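Local coordinates for protein aminoglycoside N(3)-acetyltransferase (Enterobacter cloacae, PDB 6NP4) that probably confers resistance to 2-deoxystreptamine antibiotics such as gentamicin, kanamycin and tobramycin by transferring an acetyl group from acetyl-CoA to their 3-amino group, at residues 59-64 / 116-121; 65-70 / 185-190; 168-173 / 253-258; 138-143 / 202-207. All coordinates share one frame; numbering follows the deposited sequence. Where two conformers were deposited one is given.

Contact 1 of 4, residues 59-64 / 116-121; sequences FVSWRD and HPDASM. With TOY (tobramycin), chain B.
F59 meets M121 where strand 55-59 and strand 121-124 run antiparallel, a non-hydrogen-bonded pair of the mixed central sheet with CA atoms 4.6 Å apart. From here both chains leave the sheet as loops that build one wall of the tobramycin site. Out along F59, CB lies against M121 SD and CE, and CG is still near CE. CD1 meets M121 CE at 3.6 Å and has S120 O at the ring edge; CE1 then passes A119 CA, and CZ ends near the antibiotic amine N12. With CG anti to the backbone N (chi1 171°), the ring is carried along the 116-121 loop, while M121, bent at chi2, brings its sulfur beside it in an oblique Met-aromatic contact.

Beyond the strand ends, S120 O takes two backbone donors. V60 N approaches in the carbonyl plane, and S61 N lies 2.9 Å from S120 O with a straighter N-H...O angle of 164° but tilted out of that plane. S61 OG donates to D118 O at 2.7 Å. Farther out, W62 and P117 meet obliquely, with W62 CE3 3.7 Å from P117 CB.

The S61 OG bond holds the D118 carbonyl, and the two amides hold that of S120. D118 starts away from 59-64, and its carboxylate meets the drug. S65 OG is bonded to OD1 as well, a second-shell partner for the carboxylate. The two oxygens divide the sugar between them: tobramycin N33 donates to D118 OD1 at 2.8 Å, and tobramycin O23 to D118 OD2 at 2.6 Å.

Contact 2 of 4, residues 65-70 / 185-190; sequences SPYEQT and VTYSMP. With TOY (tobramycin), chain B.
The sugar-binding flank of the tobramycin site is formed here, where the short helix 67-70 packs on strand 184-193 of the two-stranded antiparallel sheet. Y67 and Y187 meet obliquely, planes at 46°, with Y67 CE1 3.5 Å from Y187 CD2 and lying over a face of the Y187 ring. Y67 OH goes on to the methyls of V185. A face of the Y67 ring carries tobramycin C23, 3.8 Å above its centre, as a CH-pi platform.

At the end of the helix, T70 OG1 receives S188 N at 2.9 Å in a nearly straight bond of 171°. Its chi1 of 68° sets OG1 between the backbone N and the carbonyl carbon, facing the strand. A water joins T70 O to S188 OG, which also bonds T201. At the start of the helix, M189, bent at chi2 and chi3, brings CE to 3.3 Å from S65 OG, itself bonded to D118, and SD against P66 CD; P66 CG and P190 CD touch.

E68 starts away from the strand, and its OE2 accepts from tobramycin O43 at 2.7 Å and from tobramycin O63. Its probable negative charge would also suit a sugar whose amine is likely protonated.

Contact 3 of 4, residues 168-173 / 253-258; sequences TALHYA and DIVSFG. With TOY (tobramycin), chain B.
H171 NE2 accepts from tobramycin N32 at 2.9 Å, with the amine in the plane of the imidazole. The H171 side chain leaves the backbone away from 253-258, and ND1 is bonded to E174, an arrangement that would fix the rotation of the ring. H171 and T168 are seen to bind acetyl-CoA, and N32 is the 3-amino group on the deoxystreptamine ring, the position this enzyme acetylates.

Toward 253-258 the side chains that meet are apolar, packing on one another and on backbone carbonyls. V255 fills the middle: CG2 is 3.6 Å from A169 O, while CG1, anti to its backbone N (chi1 168°), lies 3.7 Å from Y172 CD1, the two side chains crossing near a right angle. L170 reaches past it, CD2 lying 3.6 Å from I254 O and CD1 meeting I254 CD1. Bare backbone at G258 lets L170 CD2 come within 4.1 Å of G258 CA, and A173 CB packs against V255 O and G258 C.

No hydrogen bond crosses between the segments. Helix 222-233 adds I226 against L170, helix 146-152 adds L151 against both Y172 and V255, and strand 22-27 brings M24 and H26 to T168.

Contact 4 of 4, residues 138-143 / 202-207; sequences GAAYGP and TSDWDS. With TOY (tobramycin), chain B.
Y141 and S207 touch beside the deoxystreptamine ring of tobramycin, with Y141 CE2 3.8 Å from S207 CB, and their hydroxyls share one amine. Tobramycin N12 donates to S207 OG at 2.8 Å and to Y141 OH at 3.0 Å. A chi1 of 70° places S207 OG between the backbone N and the carbonyl carbon, facing the drug. The Y141 ring has A140 CB over one face, 3.5 Å above its plane, and it also meets F59 edge-to-face and lies beside H171.

One shell farther out, D204 steers the loop that carries Y141. A140 N donates to D204 OD2 at 2.9 Å, on the syn lone pair, and A140 CB packs on the same oxygen. The other oxygen, OD1, accepts W205 N on its anti side, 25° out of the carboxylate plane, tying the carboxylate to its own strand. A water bridges G138 N to OD2, giving that oxygen a second donor. Another water accepts from Y141 N and reaches OD1 only weakly.

At the outer end, G138 has a positive phi of 91°, a backbone shape suited to glycine, and its CA makes a CA-H...O contact with S203 O. T202 OG1, close to G138, donates to S203 O. Strand 196-205 is itself held by backbone bonds to 184-193.

The whole is a loop running beside the C-terminal end of strand 196-205 in roughly the same direction, with D204 bonded to its backbone at A140 N, and it lines the aminoglycoside pocket of this acetyltransferase, where two hydroxyls take up tobramycin N12.

How the contacts relate
Contacts 1, 2 and 3 are buried, while contact 4 is only partly so; contacts 2 and 4 both use bridging water. Contact 1 starts at the ends of two strands of the mixed sheet and continues through loops, with two amide bonds and one from a serine hydroxyl; contact 3 joins two helices by apolar packing with no hydrogen bond across. Contacts 2 and 4 share the two-stranded sheet, V185 pairing with D204 and Y187 with T202. F59 touches both T168 of contact 3 and Y141 of contact 4, and H171 packs on Y141. All four touch tobramycin: carboxylates of contacts 1 and 2 take one sugar, whereas contacts 3 and 4 hold amines of the central ring.

Contact 1 of 4, residues 59-64 / 116-121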
# COMPACT_ATOMS: atom_id res chain seq x y z
N PHE A 59 -2.80 -0.07 1.62
CA PHE A 59 -1.80 -1.05 2.08
C PHE A 59 -1.69 -0.92 3.60
O PHE A 59 -1.07 0.01 4.12
CB PHE A 59 -0.46 -0.78 1.41
CG PHE A 59 0.69 -1.58 1.98
CD1 PHE A 59 0.53 -2.89 2.40
CD2 PHE A 59 1.93 -1.01 2.12
CE1 PHE A 59 1.58 -3.59 2.93
CE2 PHE A 59 2.99 -1.71 2.63
CZ PHE A 59 2.82 -2.99 3.03
N VAL A 60 -2.36 -1.82 4.33
CA VAL A 60 -2.46 -1.70 5.78
C VAL A 60 -1.51 -2.62 6.55
O VAL A 60 -1.16 -2.30 7.69
CB VAL A 60 -3.92 -1.87 6.25
CG1 VAL A 60 -4.85 -0.93 5.48
CG2 VAL A 60 -4.41 -3.31 6.12
N SER A 61 -1.10 -3.74 5.96
CA SER A 61 -0.20 -4.69 6.62
C SER A 61 -0.81 -5.13 7.96
O SER A 61 -2.04 -5.26 8.07
CB SER A 61 1.20 -4.10 6.70
OG SER A 61 2.16 -5.03 7.18
N TRP A 62 0.05 -5.36 8.94
CA TRP A 62 -0.33 -5.98 10.21
C TRP A 62 0.64 -5.48 11.26
O TRP A 62 1.86 -5.63 11.11
CB TRP A 62 -0.23 -7.50 10.09
CG TRP A 62 -0.56 -8.29 11.31
CD1 TRP A 62 -1.30 -7.91 12.40
CD2 TRP A 62 -0.20 -9.64 11.53
NE1 TRP A 62 -1.39 -8.96 13.29
CE2 TRP A 62 -0.72 -10.03 12.77
CE3 TRP A 62 0.53 -10.58 10.79
CZ2 TRP A 62 -0.55 -11.30 13.29
CZ3 TRP A 62 0.70 -11.83 11.30
CH2 TRP A 62 0.17 -12.19 12.54
N ARG A 63 0.11 -4.93 12.36
CA ARG A 63 0.91 -4.47 13.49
C ARG A 63 1.90 -5.52 13.94
O ARG A 63 3.02 -5.19 14.33
CB ARG A 63 -0.02 -4.12 14.67
CG ARG A 63 0.67 -3.51 15.86
CD ARG A 63 -0.27 -3.39 17.04
NE ARG A 63 -0.51 -4.70 17.64
CZ ARG A 63 -1.27 -4.94 18.71
NH1 ARG A 63 -1.92 -3.96 19.31
NH2 ARG A 63 -1.38 -6.19 19.16
N ASP A 64 1.48 -6.78 13.96
CA ASP A 64 2.26 -7.86 14.56
C ASP A 64 2.80 -8.83 13.52
O ASP A 64 3.00 -10.01 13.81
CB ASP A 64 1.42 -8.58 15.61
CG ASP A 64 0.97 -7.66 16.72
OD1 ASP A 64 1.72 -6.73 17.06
OD2 ASP A 64 -0.13 -7.87 17.25
N HIS A 116 -2.93 -11.84 2.82
CA HIS A 116 -1.48 -11.89 2.98
C HIS A 116 -1.12 -11.14 4.26
O HIS A 116 -1.36 -9.94 4.34
CB HIS A 116 -0.83 -11.20 1.79
CG HIS A 116 0.64 -11.44 1.68
ND1 HIS A 116 1.53 -11.08 2.67
CD2 HIS A 116 1.37 -11.95 0.66
CE1 HIS A 116 2.75 -11.37 2.25
NE2 HIS A 116 2.67 -11.90 1.04
N PRO A 117 -0.60 -11.79 5.30
CA PRO A 117 -0.49 -11.07 6.58
C PRO A 117 0.47 -9.90 6.55
O PRO A 117 0.23 -8.89 7.22
CB PRO A 117 -0.04 -12.17 7.55
CG PRO A 117 -0.54 -13.42 6.92
CD PRO A 117 -0.34 -13.23 5.46
N ASP A 118 1.57 -10.00 5.80
CA ASP A 118 2.55 -8.92 5.80
C ASP A 118 2.18 -7.83 4.79
O ASP A 118 2.42 -6.65 5.06
CB ASP A 118 3.95 -9.49 5.51
CG ASP A 118 5.03 -8.47 5.76
OD1 ASP A 118 5.27 -8.11 6.93
OD2 ASP A 118 5.63 -8.00 4.77
N ALA A 119 1.64 -8.22 3.65
CA ALA A 119 1.30 -7.29 2.57
C ALA A 119 -0.18 -6.90 2.60
O ALA A 119 -0.69 -6.36 1.61
CB ALA A 119 1.65 -7.92 1.23
N SER A 120 -0.87 -7.12 3.72
CA SER A 120 -2.33 -7.03 3.71
C SER A 120 -2.84 -5.70 3.17
O SER A 120 -2.36 -4.63 3.52
CB SER A 120 -2.85 -7.25 5.13
OG SER A 120 -4.27 -7.40 5.16
N MET A 121 -3.88 -5.80 2.35
CA MET A 121 -4.55 -4.67 1.71
C MET A 121 -6.02 -4.63 2.12
O MET A 121 -6.70 -5.66 2.13
CB MET A 121 -4.50 -4.85 0.20
CG MET A 121 -3.11 -5.00 -0.39
SD MET A 121 -2.28 -3.42 -0.57
CE MET A 121 -0.60 -3.93 -0.85
C11 TOY B . 10.16 1.44 4.24
O11 TOY B . 9.26 0.99 3.28
C21 TOY B . 9.93 2.96 4.44
N21 TOY B . 8.49 3.17 4.79
C31 TOY B . 10.25 3.73 3.24
C41 TOY B . 11.63 3.46 2.78
O41 TOY B . 11.84 4.02 1.48
C51 TOY B . 11.90 1.96 2.63
O51 TOY B . 11.56 1.23 3.86
C61 TOY B . 13.35 1.74 2.34
N61 TOY B . 13.61 0.33 2.11
C12 TOY B . 7.23 -2.72 2.83
N12 TOY B . 6.82 -4.08 2.46
C22 TOY B . 7.57 -1.92 1.57
C32 TOY B . 7.98 -0.49 1.96
N32 TOY B . 8.38 0.26 0.77
C42 TOY B . 9.15 -0.40 2.97
C52 TOY B . 8.87 -1.32 4.17
O52 TOY B . 10.03 -1.43 4.96
C62 TOY B . 8.45 -2.74 3.76
O62 TOY B . 8.12 -3.47 4.92
C13 TOY B . 8.70 -4.71 5.07
C23 TOY B . 7.72 -5.55 5.87
O23 TOY B . 6.50 -5.58 5.14
C33 TOY B . 7.50 -5.00 7.24
N33 TOY B . 6.51 -5.87 7.99
C43 TOY B . 8.81 -4.84 7.97
O43 TOY B . 8.60 -4.20 9.23
C53 TOY B . 9.78 -4.01 7.13
O53 TOY B . 9.95 -4.66 5.83
C63 TOY B . 11.12 -3.81 7.78
O63 TOY B . 11.68 -5.04 8.15

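Contact 2 of 4, residues 65-70 / 185-190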
# COMPACT_ATOMS: atom_id res chain seq x y z
N SER A 65 3.10 -8.36 12.33
CA SER A 65 3.70 -9.26 11.35
C SER A 65 5.06 -9.75 11.83
O SER A 65 5.92 -8.92 12.18
CB SER A 65 3.91 -8.52 10.06
OG SER A 65 4.57 -9.42 9.19
N PRO A 66 5.31 -11.06 11.85
CA PRO A 66 6.61 -11.58 12.31
C PRO A 66 7.67 -11.60 11.21
O PRO A 66 8.41 -12.58 11.03
CB PRO A 66 6.25 -12.99 12.78
CG PRO A 66 5.15 -13.41 11.86
CD PRO A 66 4.35 -12.15 11.58
N TYR A 67 7.74 -10.51 10.45
CA TYR A 67 8.65 -10.42 9.31
C TYR A 67 10.11 -10.50 9.76
O TYR A 67 10.85 -11.40 9.35
CB TYR A 67 8.39 -9.10 8.59
CG TYR A 67 9.15 -8.92 7.29
CD1 TYR A 67 8.62 -9.40 6.09
CD2 TYR A 67 10.38 -8.29 7.27
CE1 TYR A 67 9.31 -9.23 4.89
CE2 TYR A 67 11.08 -8.12 6.06
CZ TYR A 67 10.52 -8.61 4.89
OH TYR A 67 11.16 -8.47 3.68
N GLU A 68 10.53 -9.57 10.62
CA GLU A 68 11.93 -9.56 11.05
C GLU A 68 12.28 -10.84 11.78
O GLU A 68 13.41 -11.33 11.68
CB GLU A 68 12.18 -8.34 11.94
CG GLU A 68 12.12 -6.99 11.21
CD GLU A 68 10.72 -6.38 11.12
OE1 GLU A 68 9.71 -7.05 11.42
OE2 GLU A 68 10.62 -5.21 10.74
N GLN A 69 11.33 -11.38 12.54
CA GLN A 69 11.56 -12.54 13.39
C GLN A 69 11.71 -13.83 12.60
O GLN A 69 12.26 -14.80 13.12
CB GLN A 69 10.42 -12.68 14.40
CG GLN A 69 10.31 -11.51 15.39
CD GLN A 69 9.44 -10.36 14.88
OE1 GLN A 69 9.15 -10.23 13.70
NE2 GLN A 69 9.02 -9.51 15.81
N THR A 70 11.23 -13.86 11.35
CA THR A 70 11.32 -15.05 10.53
C THR A 70 12.18 -14.85 9.29
O THR A 70 12.44 -15.82 8.58
CB THR A 70 9.93 -15.56 10.11
OG1 THR A 70 9.34 -14.62 9.21
CG2 THR A 70 9.01 -15.79 11.31
N VAL A 185 13.68 -12.43 -0.62
CA VAL A 185 13.67 -12.68 0.81
C VAL A 185 12.83 -13.92 1.07
O VAL A 185 11.91 -14.24 0.31
CB VAL A 185 13.11 -11.49 1.62
CG1 VAL A 185 14.05 -10.31 1.61
CG2 VAL A 185 11.69 -11.12 1.15
N THR A 186 13.14 -14.61 2.17
CA THR A 186 12.33 -15.71 2.67
C THR A 186 11.83 -15.34 4.06
O THR A 186 12.58 -14.83 4.90
CB THR A 186 13.16 -17.00 2.74
OG1 THR A 186 13.53 -17.37 1.41
CG2 THR A 186 12.40 -18.15 3.40
N TYR A 187 10.54 -15.58 4.30
CA TYR A 187 9.95 -15.29 5.60
C TYR A 187 8.75 -16.21 5.79
O TYR A 187 8.33 -16.91 4.86
CB TYR A 187 9.61 -13.80 5.76
CG TYR A 187 8.70 -13.23 4.71
CD1 TYR A 187 7.32 -13.38 4.78
CD2 TYR A 187 9.22 -12.52 3.66
CE1 TYR A 187 6.48 -12.85 3.80
CE2 TYR A 187 8.39 -11.97 2.68
CZ TYR A 187 7.03 -12.13 2.76
OH TYR A 187 6.20 -11.58 1.80
N SER A 188 8.22 -16.22 7.01
CA SER A 188 7.13 -17.11 7.37
C SER A 188 6.03 -16.32 8.04
O SER A 188 6.29 -15.45 8.87
CB SER A 188 7.60 -18.21 8.34
OG SER A 188 8.63 -19.00 7.77
N MET A 189 4.79 -16.65 7.68
CA MET A 189 3.62 -16.01 8.26
C MET A 189 2.66 -17.06 8.79
O MET A 189 2.48 -18.12 8.17
CB MET A 189 2.86 -15.16 7.23
CG MET A 189 3.65 -13.95 6.75
SD MET A 189 3.81 -12.65 7.94
CE MET A 189 5.56 -12.28 7.93
N PRO A 190 1.98 -16.77 9.91
CA PRO A 190 1.00 -17.72 10.46
C PRO A 190 -0.39 -17.36 9.97
O PRO A 190 -0.87 -16.24 10.23
CB PRO A 190 1.17 -17.51 11.96
CG PRO A 190 1.52 -16.03 12.10
CD PRO A 190 2.22 -15.64 10.82
C11 TOY B . 10.16 1.44 4.24
O11 TOY B . 9.26 0.99 3.28
C21 TOY B . 9.93 2.96 4.44
N21 TOY B . 8.49 3.17 4.79
C31 TOY B . 10.25 3.73 3.24
C41 TOY B . 11.63 3.46 2.78
O41 TOY B . 11.84 4.02 1.48
C51 TOY B . 11.90 1.96 2.63
O51 TOY B . 11.56 1.23 3.86
C61 TOY B . 13.35 1.74 2.34
N61 TOY B . 13.61 0.33 2.11
C12 TOY B . 7.23 -2.72 2.83
N12 TOY B . 6.82 -4.08 2.46
C22 TOY B . 7.57 -1.92 1.57
C32 TOY B . 7.98 -0.49 1.96
N32 TOY B . 8.38 0.26 0.77
C42 TOY B . 9.15 -0.40 2.97
C52 TOY B . 8.87 -1.32 4.17
O52 TOY B . 10.03 -1.43 4.96
C62 TOY B . 8.45 -2.74 3.76
O62 TOY B . 8.12 -3.47 4.92
C13 TOY B . 8.70 -4.71 5.07
C23 TOY B . 7.72 -5.55 5.87
O23 TOY B . 6.50 -5.58 5.14
C33 TOY B . 7.50 -5.00 7.24
N33 TOY B . 6.51 -5.87 7.99
C43 TOY B . 8.81 -4.84 7.97
O43 TOY B . 8.60 -4.20 9.23
C53 TOY B . 9.78 -4.01 7.13
O53 TOY B . 9.95 -4.66 5.83
C63 TOY B . 11.12 -3.81 7.78
O63 TOY B . 11.68 -5.04 8.15
O HOH W 1 11.05 -17.93 7.62

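Contact 3 of 4, residues 168-173 / 253-258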
# COMPACT_ATOMS: atom_id res chain seq x y z
N THR A 168 3.59 2.40 -2.75
CA THR A 168 3.62 0.94 -2.69
C THR A 168 3.45 0.31 -4.06
O THR A 168 4.05 -0.73 -4.34
CB THR A 168 2.50 0.44 -1.77
OG1 THR A 168 2.54 1.16 -0.55
CG2 THR A 168 2.60 -1.03 -1.49
N ALA A 169 2.63 0.91 -4.92
CA ALA A 169 2.38 0.30 -6.21
C ALA A 169 3.66 0.10 -7.01
O ALA A 169 3.70 -0.77 -7.88
CB ALA A 169 1.39 1.13 -7.03
N LEU A 170 4.70 0.92 -6.76
CA LEU A 170 5.94 0.75 -7.52
C LEU A 170 6.66 -0.55 -7.18
O LEU A 170 7.53 -0.97 -7.97
CB LEU A 170 6.87 1.96 -7.34
CG LEU A 170 6.55 3.11 -8.30
CD1 LEU A 170 7.24 4.38 -7.86
CD2 LEU A 170 6.91 2.72 -9.73
N HIS A 171 6.30 -1.23 -6.11
CA HIS A 171 6.83 -2.58 -5.90
C HIS A 171 6.37 -3.55 -6.99
O HIS A 171 7.05 -4.55 -7.23
CB HIS A 171 6.50 -3.12 -4.51
CG HIS A 171 7.15 -2.34 -3.41
ND1 HIS A 171 8.51 -2.16 -3.33
CD2 HIS A 171 6.64 -1.71 -2.33
CE1 HIS A 171 8.80 -1.44 -2.26
NE2 HIS A 171 7.69 -1.16 -1.63
N TYR A 172 5.27 -3.26 -7.69
CA TYR A 172 4.90 -4.06 -8.84
C TYR A 172 5.96 -3.91 -9.94
O TYR A 172 6.32 -4.89 -10.60
CB TYR A 172 3.51 -3.64 -9.36
CG TYR A 172 3.04 -4.45 -10.54
CD1 TYR A 172 3.47 -4.17 -11.82
CD2 TYR A 172 2.17 -5.52 -10.38
CE1 TYR A 172 3.08 -4.93 -12.89
CE2 TYR A 172 1.76 -6.28 -11.43
CZ TYR A 172 2.24 -5.99 -12.70
OH TYR A 172 1.87 -6.75 -13.77
N ALA A 173 6.41 -2.69 -10.20
CA ALA A 173 7.44 -2.49 -11.22
C ALA A 173 8.69 -3.29 -10.89
O ALA A 173 9.30 -3.89 -11.78
CB ALA A 173 7.77 -1.00 -11.33
N ASP A 253 0.48 4.69 -15.12
CA ASP A 253 1.53 5.48 -15.74
C ASP A 253 2.82 5.46 -14.91
O ASP A 253 3.91 5.29 -15.47
CB ASP A 253 1.06 6.91 -15.95
CG ASP A 253 1.96 7.68 -16.89
OD1 ASP A 253 2.13 7.23 -18.05
OD2 ASP A 253 2.51 8.71 -16.48
N ILE A 254 2.73 5.66 -13.59
CA ILE A 254 3.95 5.66 -12.79
C ILE A 254 4.60 4.28 -12.78
O ILE A 254 5.83 4.15 -12.80
CB ILE A 254 3.75 6.25 -11.37
CG1 ILE A 254 5.09 6.60 -10.74
CG2 ILE A 254 2.94 5.34 -10.48
CD1 ILE A 254 5.02 7.38 -9.44
N VAL A 255 3.79 3.22 -12.77
CA VAL A 255 4.36 1.87 -12.77
C VAL A 255 5.04 1.57 -14.10
O VAL A 255 6.13 1.01 -14.13
CB VAL A 255 3.30 0.83 -12.36
CG1 VAL A 255 3.78 -0.58 -12.64
CG2 VAL A 255 2.95 1.03 -10.88
N SER A 256 4.40 1.94 -15.22
CA SER A 256 5.03 1.76 -16.52
C SER A 256 6.35 2.53 -16.59
O SER A 256 7.36 2.02 -17.11
CB SER A 256 4.08 2.23 -17.63
OG SER A 256 4.74 2.27 -18.89
N PHE A 257 6.36 3.76 -16.06
CA PHE A 257 7.58 4.56 -16.00
C PHE A 257 8.64 3.84 -15.17
O PHE A 257 9.81 3.82 -15.54
CB PHE A 257 7.24 5.92 -15.42
CG PHE A 257 8.43 6.83 -15.21
CD1 PHE A 257 9.16 6.77 -14.03
CD2 PHE A 257 8.80 7.76 -16.16
CE1 PHE A 257 10.23 7.60 -13.81
CE2 PHE A 257 9.86 8.59 -15.94
CZ PHE A 257 10.58 8.51 -14.77
N GLY A 258 8.23 3.25 -14.05
CA GLY A 258 9.18 2.58 -13.19
C GLY A 258 9.80 1.34 -13.80
O GLY A 258 10.99 1.06 -13.60
C11 TOY B . 10.16 1.44 4.24
O11 TOY B . 9.26 0.99 3.28
C21 TOY B . 9.93 2.96 4.44
N21 TOY B . 8.49 3.17 4.79
C31 TOY B . 10.25 3.73 3.24
C41 TOY B . 11.63 3.46 2.78
O41 TOY B . 11.84 4.02 1.48
C51 TOY B . 11.90 1.96 2.63
O51 TOY B . 11.56 1.23 3.86
C61 TOY B . 13.35 1.74 2.34
N61 TOY B . 13.61 0.33 2.11
C12 TOY B . 7.23 -2.72 2.83
N12 TOY B . 6.82 -4.08 2.46
C22 TOY B . 7.57 -1.92 1.57
C32 TOY B . 7.98 -0.49 1.96
N32 TOY B . 8.38 0.26 0.77
C42 TOY B . 9.15 -0.40 2.97
C52 TOY B . 8.87 -1.32 4.17
O52 TOY B . 10.03 -1.43 4.96
C62 TOY B . 8.45 -2.74 3.76
O62 TOY B . 8.12 -3.47 4.92
C13 TOY B . 8.70 -4.71 5.07
C23 TOY B . 7.72 -5.55 5.87
O23 TOY B . 6.50 -5.58 5.14
C33 TOY B . 7.50 -5.00 7.24
N33 TOY B . 6.51 -5.87 7.99
C43 TOY B . 8.81 -4.84 7.97
O43 TOY B . 8.60 -4.20 9.23
C53 TOY B . 9.78 -4.01 7.13
O53 TOY B . 9.95 -4.66 5.83
C63 TOY B . 11.12 -3.81 7.78
O63 TOY B . 11.68 -5.04 8.15

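Contact 4 of 4, residues 138-143 / 202-207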
# COMPACT_ATOMS: atom_id res chain seq x y z
N GLY A 138 3.94 -15.25 -1.53
CA GLY A 138 4.75 -15.26 -2.74
C GLY A 138 4.29 -14.30 -3.81
O GLY A 138 4.96 -14.18 -4.83
N ALA A 139 3.17 -13.58 -3.59
CA ALA A 139 2.61 -12.60 -4.52
C ALA A 139 2.22 -11.33 -3.75
O ALA A 139 1.07 -10.87 -3.75
CB ALA A 139 1.42 -13.18 -5.27
N ALA A 140 3.19 -10.73 -3.08
CA ALA A 140 2.92 -9.60 -2.19
C ALA A 140 2.43 -8.38 -2.96
O ALA A 140 1.35 -7.86 -2.66
CB ALA A 140 4.13 -9.26 -1.33
N TYR A 141 3.22 -7.89 -3.93
CA TYR A 141 2.95 -6.64 -4.64
C TYR A 141 2.95 -6.79 -6.15
O TYR A 141 2.76 -5.79 -6.85
CB TYR A 141 3.93 -5.53 -4.23
CG TYR A 141 4.06 -5.41 -2.75
CD1 TYR A 141 3.02 -4.92 -1.96
CD2 TYR A 141 5.18 -5.91 -2.11
CE1 TYR A 141 3.12 -4.89 -0.60
CE2 TYR A 141 5.27 -5.87 -0.72
CZ TYR A 141 4.24 -5.37 0.03
OH TYR A 141 4.31 -5.37 1.41
N GLY A 142 3.23 -7.97 -6.65
CA GLY A 142 3.41 -8.19 -8.05
C GLY A 142 2.19 -8.75 -8.74
O GLY A 142 1.05 -8.58 -8.29
N PRO A 143 2.40 -9.43 -9.87
CA PRO A 143 1.31 -10.13 -10.55
C PRO A 143 0.48 -10.95 -9.57
O PRO A 143 0.99 -11.59 -8.64
CB PRO A 143 2.05 -11.00 -11.56
CG PRO A 143 3.28 -10.16 -11.91
CD PRO A 143 3.68 -9.55 -10.60
N THR A 202 7.61 -18.67 2.59
CA THR A 202 7.64 -18.30 1.19
C THR A 202 8.87 -17.47 0.91
O THR A 202 9.50 -16.92 1.81
CB THR A 202 6.38 -17.48 0.82
OG1 THR A 202 6.22 -17.47 -0.60
CG2 THR A 202 6.44 -16.02 1.35
N SER A 203 9.19 -17.36 -0.37
CA SER A 203 10.09 -16.32 -0.84
C SER A 203 9.30 -15.33 -1.69
O SER A 203 8.25 -15.64 -2.23
CB SER A 203 11.26 -16.89 -1.63
OG SER A 203 10.82 -17.47 -2.84
N ASP A 204 9.85 -14.13 -1.81
CA ASP A 204 9.26 -13.09 -2.65
C ASP A 204 10.35 -12.06 -2.93
O ASP A 204 11.44 -12.12 -2.37
CB ASP A 204 8.02 -12.45 -2.00
CG ASP A 204 6.97 -12.00 -3.02
OD1 ASP A 204 7.32 -11.73 -4.19
OD2 ASP A 204 5.80 -11.89 -2.59
N TRP A 205 10.04 -11.12 -3.81
CA TRP A 205 10.97 -10.03 -4.06
C TRP A 205 11.20 -9.24 -2.78
O TRP A 205 10.28 -9.01 -1.99
CB TRP A 205 10.45 -9.11 -5.18
CG TRP A 205 10.14 -9.88 -6.40
CD1 TRP A 205 8.90 -10.08 -6.95
CD2 TRP A 205 11.06 -10.59 -7.24
NE1 TRP A 205 8.99 -10.85 -8.06
CE2 TRP A 205 10.30 -11.21 -8.26
CE3 TRP A 205 12.44 -10.80 -7.21
CZ2 TRP A 205 10.89 -12.00 -9.26
CZ3 TRP A 205 13.02 -11.62 -8.19
CH2 TRP A 205 12.25 -12.20 -9.19
N ASP A 206 12.42 -8.77 -2.59
CA ASP A 206 12.74 -7.94 -1.44
C ASP A 206 12.04 -6.60 -1.60
O ASP A 206 12.36 -5.85 -2.52
CB ASP A 206 14.25 -7.76 -1.37
CG ASP A 206 14.73 -7.16 -0.06
OD1 ASP A 206 13.90 -6.58 0.68
OD2 ASP A 206 15.95 -7.29 0.20
N SER A 207 11.09 -6.29 -0.72
CA SER A 207 10.40 -5.01 -0.76
C SER A 207 11.15 -3.91 -0.05
O SER A 207 10.65 -2.78 0.02
CB SER A 207 8.97 -5.12 -0.23
OG SER A 207 8.97 -5.35 1.16
C11 TOY B . 10.16 1.44 4.24
O11 TOY B . 9.26 0.99 3.28
C21 TOY B . 9.93 2.96 4.44
N21 TOY B . 8.49 3.17 4.79
C31 TOY B . 10.25 3.73 3.24
C41 TOY B . 11.63 3.46 2.78
O41 TOY B . 11.84 4.02 1.48
C51 TOY B . 11.90 1.96 2.63
O51 TOY B . 11.56 1.23 3.86
C61 TOY B . 13.35 1.74 2.34
N61 TOY B . 13.61 0.33 2.11
C12 TOY B . 7.23 -2.72 2.83
N12 TOY B . 6.82 -4.08 2.46
C22 TOY B . 7.57 -1.92 1.57
C32 TOY B . 7.98 -0.49 1.96
N32 TOY B . 8.38 0.26 0.77
C42 TOY B . 9.15 -0.40 2.97
C52 TOY B . 8.87 -1.32 4.17
O52 TOY B . 10.03 -1.43 4.96
C62 TOY B . 8.45 -2.74 3.76
O62 TOY B . 8.12 -3.47 4.92
C13 TOY B . 8.70 -4.71 5.07
C23 TOY B . 7.72 -5.55 5.87
O23 TOY B . 6.50 -5.58 5.14
C33 TOY B . 7.50 -5.00 7.24
N33 TOY B . 6.51 -5.87 7.99
C43 TOY B . 8.81 -4.84 7.97
O43 TOY B . 8.60 -4.20 9.23
C53 TOY B . 9.78 -4.01 7.13
O53 TOY B . 9.95 -4.66 5.83
C63 TOY B . 11.12 -3.81 7.78
O63 TOY B . 11.68 -5.04 8.15
O HOH W 2 4.95 -12.93 -0.29
O HOH W 3 6.09 -8.50 -4.34